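Local coordinates for amino acid ABC transporter, periplasmic amino acid-binding protein, putative (Streptococcus pneumoniae, PDB 4I62) that binds L-arginine and probably delivers it to the membrane components of an amino acid ABC importer, at residues D120-Y126 / Y227-K233; I184-K188 / N209-A213. One frame throughout, in Å; residues are numbered along the deposited sequence.

Interaction 1 (D120-Y126 / Y227-K233); sequences DFSTPYY and YAVAMKK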
loop_
_atom_site.group_PDB
_atom_site.type_symbol
_atom_site.label_atom_id
_atom_site.label_comp_id
_atom_site.label_asym_id
_atom_site.label_seq_id
_atom_site.Cartn_x
_atom_site.Cartn_y
_atom_site.Cartn_z
ATOM N N ASP A 120 -6.784 -15.101 5.594
ATOM C CA ASP A 120 -8.079 -14.479 5.854
ATOM C C ASP A 120 -7.866 -12.990 5.530
ATOM O O ASP A 120 -6.808 -12.400 5.845
ATOM C CB ASP A 120 -8.484 -14.599 7.341
ATOM C CG ASP A 120 -9.318 -15.838 7.670
ATOM O OD1 ASP A 120 -9.396 -16.780 6.838
ATOM O OD2 ASP A 120 -9.878 -15.852 8.810
ATOM N N PHE A 121 -8.888 -12.372 4.945
ATOM C CA PHE A 121 -8.893 -10.939 4.776
ATOM C C PHE A 121 -10.073 -10.330 5.492
ATOM O O PHE A 121 -11.177 -10.880 5.508
ATOM C CB PHE A 121 -9.002 -10.542 3.295
ATOM C CG PHE A 121 -7.702 -10.616 2.534
ATOM C CD1 PHE A 121 -6.768 -9.628 2.709
ATOM C CD2 PHE A 121 -7.437 -11.637 1.644
ATOM C CE1 PHE A 121 -5.576 -9.638 1.981
ATOM C CE2 PHE A 121 -6.230 -11.658 0.924
ATOM C CZ PHE A 121 -5.310 -10.656 1.099
ATOM N N SER A 122 -9.861 -9.155 6.042
ATOM C CA SER A 122 -10.972 -8.335 6.484
ATOM C C SER A 122 -11.872 -7.962 5.324
ATOM O O SER A 122 -11.510 -8.115 4.130
ATOM C CB SER A 122 -10.464 -7.046 7.135
ATOM O OG SER A 122 -9.939 -6.142 6.178
ATOM N N THR A 123 -13.041 -7.433 5.656
ATOM C CA THR A 123 -13.829 -6.715 4.683
ATOM C C THR A 123 -12.951 -5.579 4.089
ATOM O O THR A 123 -12.051 -5.062 4.749
ATOM C CB THR A 123 -15.070 -6.162 5.366
ATOM O OG1 THR A 123 -16.051 -5.814 4.393
ATOM C CG2 THR A 123 -14.773 -4.949 6.183
ATOM N N PRO A 124 -13.191 -5.182 2.837
ATOM C CA PRO A 124 -12.308 -4.166 2.259
ATOM C C PRO A 124 -12.495 -2.804 2.899
ATOM O O PRO A 124 -13.629 -2.448 3.332
ATOM C CB PRO A 124 -12.758 -4.086 0.793
ATOM C CG PRO A 124 -13.529 -5.322 0.536
ATOM C CD PRO A 124 -14.036 -5.851 1.832
ATOM N N TYR A 125 -11.435 -2.026 2.931
ATOM C CA TYR A 125 -11.492 -0.684 3.472
ATOM C C TYR A 125 -11.141 0.433 2.502
ATOM O O TYR A 125 -11.253 1.603 2.892
ATOM C CB TYR A 125 -10.718 -0.530 4.785
ATOM C CG TYR A 125 -9.219 -0.650 4.660
ATOM C CD1 TYR A 125 -8.436 0.451 4.367
ATOM C CD2 TYR A 125 -8.574 -1.866 4.905
ATOM C CE1 TYR A 125 -7.032 0.346 4.279
ATOM C CE2 TYR A 125 -7.185 -1.992 4.835
ATOM C CZ TYR A 125 -6.427 -0.870 4.523
ATOM O OH TYR A 125 -5.057 -0.977 4.471
ATOM N N TYR A 126 -10.695 0.107 1.289
ATOM C CA TYR A 126 -10.378 1.153 0.319
ATOM C C TYR A 126 -10.418 0.505 -1.042
ATOM O O TYR A 126 -10.118 -0.703 -1.172
ATOM C CB TYR A 126 -8.960 1.695 0.543
ATOM C CG TYR A 126 -8.640 2.910 -0.271
ATOM C CD1 TYR A 126 -9.090 4.150 0.138
ATOM C CD2 TYR A 126 -7.897 2.839 -1.441
ATOM C CE1 TYR A 126 -8.835 5.297 -0.599
ATOM C CE2 TYR A 126 -7.656 3.999 -2.214
ATOM C CZ TYR A 126 -8.115 5.214 -1.767
ATOM O OH TYR A 126 -7.861 6.365 -2.495
ATOM N N TYR A 227 -8.259 -2.779 -0.887
ATOM C CA TYR A 227 -7.358 -3.012 0.216
ATOM C C TYR A 227 -8.109 -3.655 1.396
ATOM O O TYR A 227 -9.263 -3.323 1.664
ATOM C CB TYR A 227 -6.753 -1.711 0.744
ATOM C CG TYR A 227 -5.825 -0.956 -0.145
ATOM C CD1 TYR A 227 -5.413 -1.441 -1.375
ATOM C CD2 TYR A 227 -5.360 0.290 0.283
ATOM C CE1 TYR A 227 -4.524 -0.681 -2.178
ATOM C CE2 TYR A 227 -4.501 1.040 -0.494
ATOM C CZ TYR A 227 -4.095 0.556 -1.718
ATOM O OH TYR A 227 -3.211 1.337 -2.450
ATOM N N ALA A 228 -7.406 -4.556 2.083
ATOM C CA ALA A 228 -7.958 -5.240 3.237
ATOM C C ALA A 228 -6.827 -5.588 4.195
ATOM O O ALA A 228 -5.630 -5.557 3.829
ATOM C CB ALA A 228 -8.720 -6.472 2.794
ATOM N N VAL A 229 -7.187 -5.906 5.431
ATOM C CA VAL A 229 -6.233 -6.378 6.420
ATOM C C VAL A 229 -6.060 -7.880 6.265
ATOM O O VAL A 229 -7.049 -8.611 6.205
ATOM C CB VAL A 229 -6.752 -6.054 7.817
ATOM C CG1 VAL A 229 -5.852 -6.666 8.900
ATOM C CG2 VAL A 229 -6.954 -4.550 7.988
ATOM N N ALA A 230 -4.804 -8.333 6.178
ATOM C CA ALA A 230 -4.555 -9.784 6.050
ATOM C C ALA A 230 -4.205 -10.376 7.385
ATOM O O ALA A 230 -3.519 -9.754 8.222
ATOM C CB ALA A 230 -3.409 -10.048 5.068
ATOM N N MET A 231 -4.653 -11.599 7.581
ATOM C CA MET A 231 -4.368 -12.334 8.802
ATOM C C MET A 231 -4.287 -13.827 8.465
ATOM O O MET A 231 -4.594 -14.240 7.346
ATOM C CB MET A 231 -5.428 -12.041 9.868
ATOM C CG MET A 231 -6.787 -12.545 9.521
ATOM S SD MET A 231 -8.107 -11.683 10.418
ATOM C CE MET A 231 -8.266 -10.201 9.412
ATOM N N LYS A 232 -3.826 -14.614 9.423
ATOM C CA LYS A 232 -3.736 -16.046 9.191
ATOM C C LYS A 232 -5.104 -16.647 8.938
ATOM O O LYS A 232 -6.129 -16.188 9.465
ATOM C CB LYS A 232 -3.017 -16.759 10.328
ATOM C CG LYS A 232 -1.501 -16.808 10.137
ATOM C CD LYS A 232 -0.818 -17.464 11.332
ATOM C CE LYS A 232 -1.232 -18.921 11.468
ATOM N NZ LYS A 232 -0.829 -19.709 10.256
ATOM N N LYS A 233 -5.102 -17.707 8.133
ATOM C CA LYS A 233 -6.316 -18.404 7.759
ATOM C C LYS A 233 -7.022 -18.869 9.013
ATOM O O LYS A 233 -6.376 -19.226 9.999
ATOM C CB LYS A 233 -5.972 -19.621 6.891
ATOM C CG LYS A 233 -7.119 -20.129 6.033
ATOM C CD LYS A 233 -7.478 -19.081 5.011
ATOM C CE LYS A 233 -8.427 -19.602 3.953
ATOM N NZ LYS A 233 -8.720 -18.522 2.963
HETATM O O HOH W 1 -3.728 -3.505 4.263
#

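Interaction 2 (I184-K188 / N209-A213); sequences ITDLK and NPDLA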
loop_
_atom_site.group_PDB
_atom_site.type_symbol
_atom_site.label_atom_id
_atom_site.label_comp_id
_atom_site.label_asym_id
_atom_site.label_seq_id
_atom_site.Cartn_x
_atom_site.Cartn_y
_atom_site.Cartn_z
ATOM N N ILE A 184 11.162 5.712 -7.427
ATOM C CA ILE A 184 11.084 7.144 -7.723
ATOM C C ILE A 184 12.444 7.687 -8.163
ATOM O O ILE A 184 12.524 8.437 -9.133
ATOM C CB ILE A 184 10.501 7.907 -6.513
ATOM C CG1 ILE A 184 9.026 7.519 -6.281
ATOM C CG2 ILE A 184 10.666 9.427 -6.638
ATOM C CD1 ILE A 184 8.096 7.985 -7.374
ATOM N N THR A 185 13.513 7.282 -7.486
ATOM C CA THR A 185 14.853 7.693 -7.907
ATOM C C THR A 185 15.183 7.206 -9.327
ATOM O O THR A 185 15.730 7.974 -10.134
ATOM C CB THR A 185 15.889 7.174 -6.902
ATOM O OG1 THR A 185 15.599 7.740 -5.619
ATOM C CG2 THR A 185 17.293 7.545 -7.316
ATOM N N ASP A 186 14.818 5.979 -9.667
ATOM C CA ASP A 186 15.084 5.464 -11.003
ATOM C C ASP A 186 14.260 6.203 -12.060
ATOM O O ASP A 186 14.736 6.425 -13.183
ATOM C CB ASP A 186 14.733 3.981 -11.099
ATOM C CG ASP A 186 15.830 3.065 -10.658
ATOM O OD1 ASP A 186 16.861 3.540 -10.146
ATOM O OD2 ASP A 186 15.636 1.840 -10.829
ATOM N N LEU A 187 13.038 6.606 -11.723
ATOM C CA LEU A 187 12.218 7.362 -12.653
ATOM C C LEU A 187 12.813 8.756 -12.875
ATOM O O LEU A 187 12.939 9.229 -14.022
ATOM C CB LEU A 187 10.798 7.462 -12.118
ATOM C CG LEU A 187 9.821 8.280 -12.971
ATOM C CD1 LEU A 187 9.643 7.680 -14.368
ATOM C CD2 LEU A 187 8.473 8.366 -12.269
ATOM N N LYS A 188 13.306 9.379 -11.816
ATOM C CA LYS A 188 13.996 10.650 -11.955
ATOM C C LYS A 188 15.272 10.552 -12.798
ATOM O O LYS A 188 15.563 11.432 -13.612
ATOM C CB LYS A 188 14.341 11.179 -10.575
ATOM C CG LYS A 188 13.163 11.730 -9.812
ATOM C CD LYS A 188 13.479 11.906 -8.322
ATOM C CE LYS A 188 12.359 12.569 -7.578
ATOM N NZ LYS A 188 12.254 14.057 -7.817
ATOM N N ASN A 209 7.178 15.918 -5.691
ATOM C CA ASN A 209 8.112 15.838 -6.801
ATOM C C ASN A 209 7.524 16.511 -8.029
ATOM O O ASN A 209 6.946 15.845 -8.908
ATOM C CB ASN A 209 8.442 14.381 -7.135
ATOM C CG ASN A 209 9.195 13.688 -6.008
ATOM O OD1 ASN A 209 10.403 13.914 -5.836
ATOM N ND2 ASN A 209 8.491 12.901 -5.193
ATOM N N PRO A 210 7.648 17.824 -8.114
ATOM C CA PRO A 210 7.013 18.567 -9.213
ATOM C C PRO A 210 7.655 18.310 -10.577
ATOM O O PRO A 210 7.120 18.761 -11.600
ATOM C CB PRO A 210 7.202 20.028 -8.799
ATOM C CG PRO A 210 8.401 20.008 -7.894
ATOM C CD PRO A 210 8.284 18.723 -7.137
ATOM N N ASP A 211 8.751 17.550 -10.610
ATOM C CA ASP A 211 9.331 17.054 -11.851
ATOM C C ASP A 211 8.563 15.858 -12.436
ATOM O O ASP A 211 8.839 15.446 -13.567
ATOM C CB ASP A 211 10.796 16.670 -11.588
ATOM C CG ASP A 211 10.968 15.767 -10.342
ATOM O OD1 ASP A 211 10.501 16.126 -9.243
ATOM O OD2 ASP A 211 11.590 14.699 -10.476
ATOM N N LEU A 212 7.630 15.298 -11.665
ATOM C CA LEU A 212 6.865 14.126 -12.049
ATOM C C LEU A 212 5.394 14.483 -12.212
ATOM O O LEU A 212 4.933 15.546 -11.758
ATOM C CB LEU A 212 7.001 13.064 -10.951
ATOM C CG LEU A 212 8.442 12.629 -10.622
ATOM C CD1 LEU A 212 8.466 11.498 -9.587
ATOM C CD2 LEU A 212 9.219 12.199 -11.872
ATOM N N ALA A 213 4.639 13.588 -12.833
ATOM C CA ALA A 213 3.201 13.798 -13.057
ATOM C C ALA A 213 2.524 12.450 -13.210
ATOM O O ALA A 213 3.165 11.446 -13.532
ATOM C CB ALA A 213 2.932 14.659 -14.266
#

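Interaction 1 (D120-Y126 / Y227-K233)
Ser-122 OG is gripped from two sides: Val-229 N donates to it at 2.9 Å with an N-H...O angle of 165°, and its own hydrogen goes to Thr-123 O, meeting that carbonyl from above its plane. With chi1 at 73°, OG sits between the backbone N and the carbonyl carbon of Ser-122, which points it at the 227-233 chain. The hydroxyl takes the place of a main-chain acceptor where regular pairing lapses, while Ser-122 N still reaches Val-229 O in the carbonyl plane. On one side of this break, Asp-120 and Met-231 form an antiparallel hydrogen-bonded pair; on the other, Tyr-125 N bonds to Tyr-227 O and Tyr-227 N to Tyr-126 O, both at 2.8 Å. The segments run antiparallel within a type II periplasmic-binding-protein fold: 120-126 leads into strand 126-135 and 226-232 returns, consistent with the crossover between the two lobes that flanks the ligand cleft, and Tyr-227 lines the arginine pocket. Tyr-227 CB lies over one face of the Tyr-125 ring, 4.1 Å from the centroid, a CH-pi contact. A water joins Tyr-125 OH to Ala-228 O. The Tyr-126 and Tyr-227 side chains lie side by side, ring planes inclined at 35°, and both rings meet Phe-52 edge-to-face; Tyr-227 OH bonds to Glu-198. Phe-121 CD1 comes within 3.7 Å of Ala-228 CB.

Interaction 2 (I184-K188 / N209-A213)
Lys-188, at the end of helix 180-188, and Asp-211, in a type I beta turn from Asn-209 to Leu-212, mark the nearest backbone approach, with CA atoms 7.9 Å apart. The turn is closed by Leu-212 N bonding to Asn-209 O, and it leads directly into strand 212-214; across such a gap the contact rests on side chains. In one of its two conformers, Lys-188 spans it. Its chain is extended through chi2 and chi3, then bends at chi4 (-76°), carrying NZ to two turn residues whose side chains it crosses at about a right angle. In this copy NZ forms a salt bridge with Asp-211 OD2 at 2.8 Å, met on the syn side, 17° out of the carboxylate plane, with a weak second bond to Asp-211 OD1. Its bond to Asn-209 OD1 is less certain, because Lys-188 CE lies only 2.9 Å from the same oxygen. The Asn-209 amide is also held through ND2, which donates to Phe-205 O. Beside these polar groups lies an apolar layer. Leu-187 and Leu-212 reach toward each other tip to tip, their CD2 atoms 3.9 Å apart, and Ile-184 CD1 comes within 4.2 Å of Leu-212 CD1. All three apolar side chains also touch Ile-133 of strand 126-135, so helix 180-188 packs against the sheet where strand 212-214 pairs with 126-135, just beyond the end of helix 199-208.

Interactions 1 and 2 do not touch: their centres are 31 Å apart, on opposite sides of the chain's centre, with nearest atoms about 14 Å apart. Both reach the same mixed sheet, and strands 212-214 and 226-232 are consecutive in the chain. Both contacts are partly buried, but interaction 1 covers 709 Å² against 253 Å² and has Tyr-227 touching the bound arginine, whereas in interaction 2 Ile-184 stays about 11 Å from it. The chemistry follows the place: strand-to-strand pairing, built largely on main-chain bonds and aromatic rings, in 120-126/227-233; helix-to-turn packing, with a lysine salt bridge in one conformer beside aliphatic contacts, in 184-188/209-213.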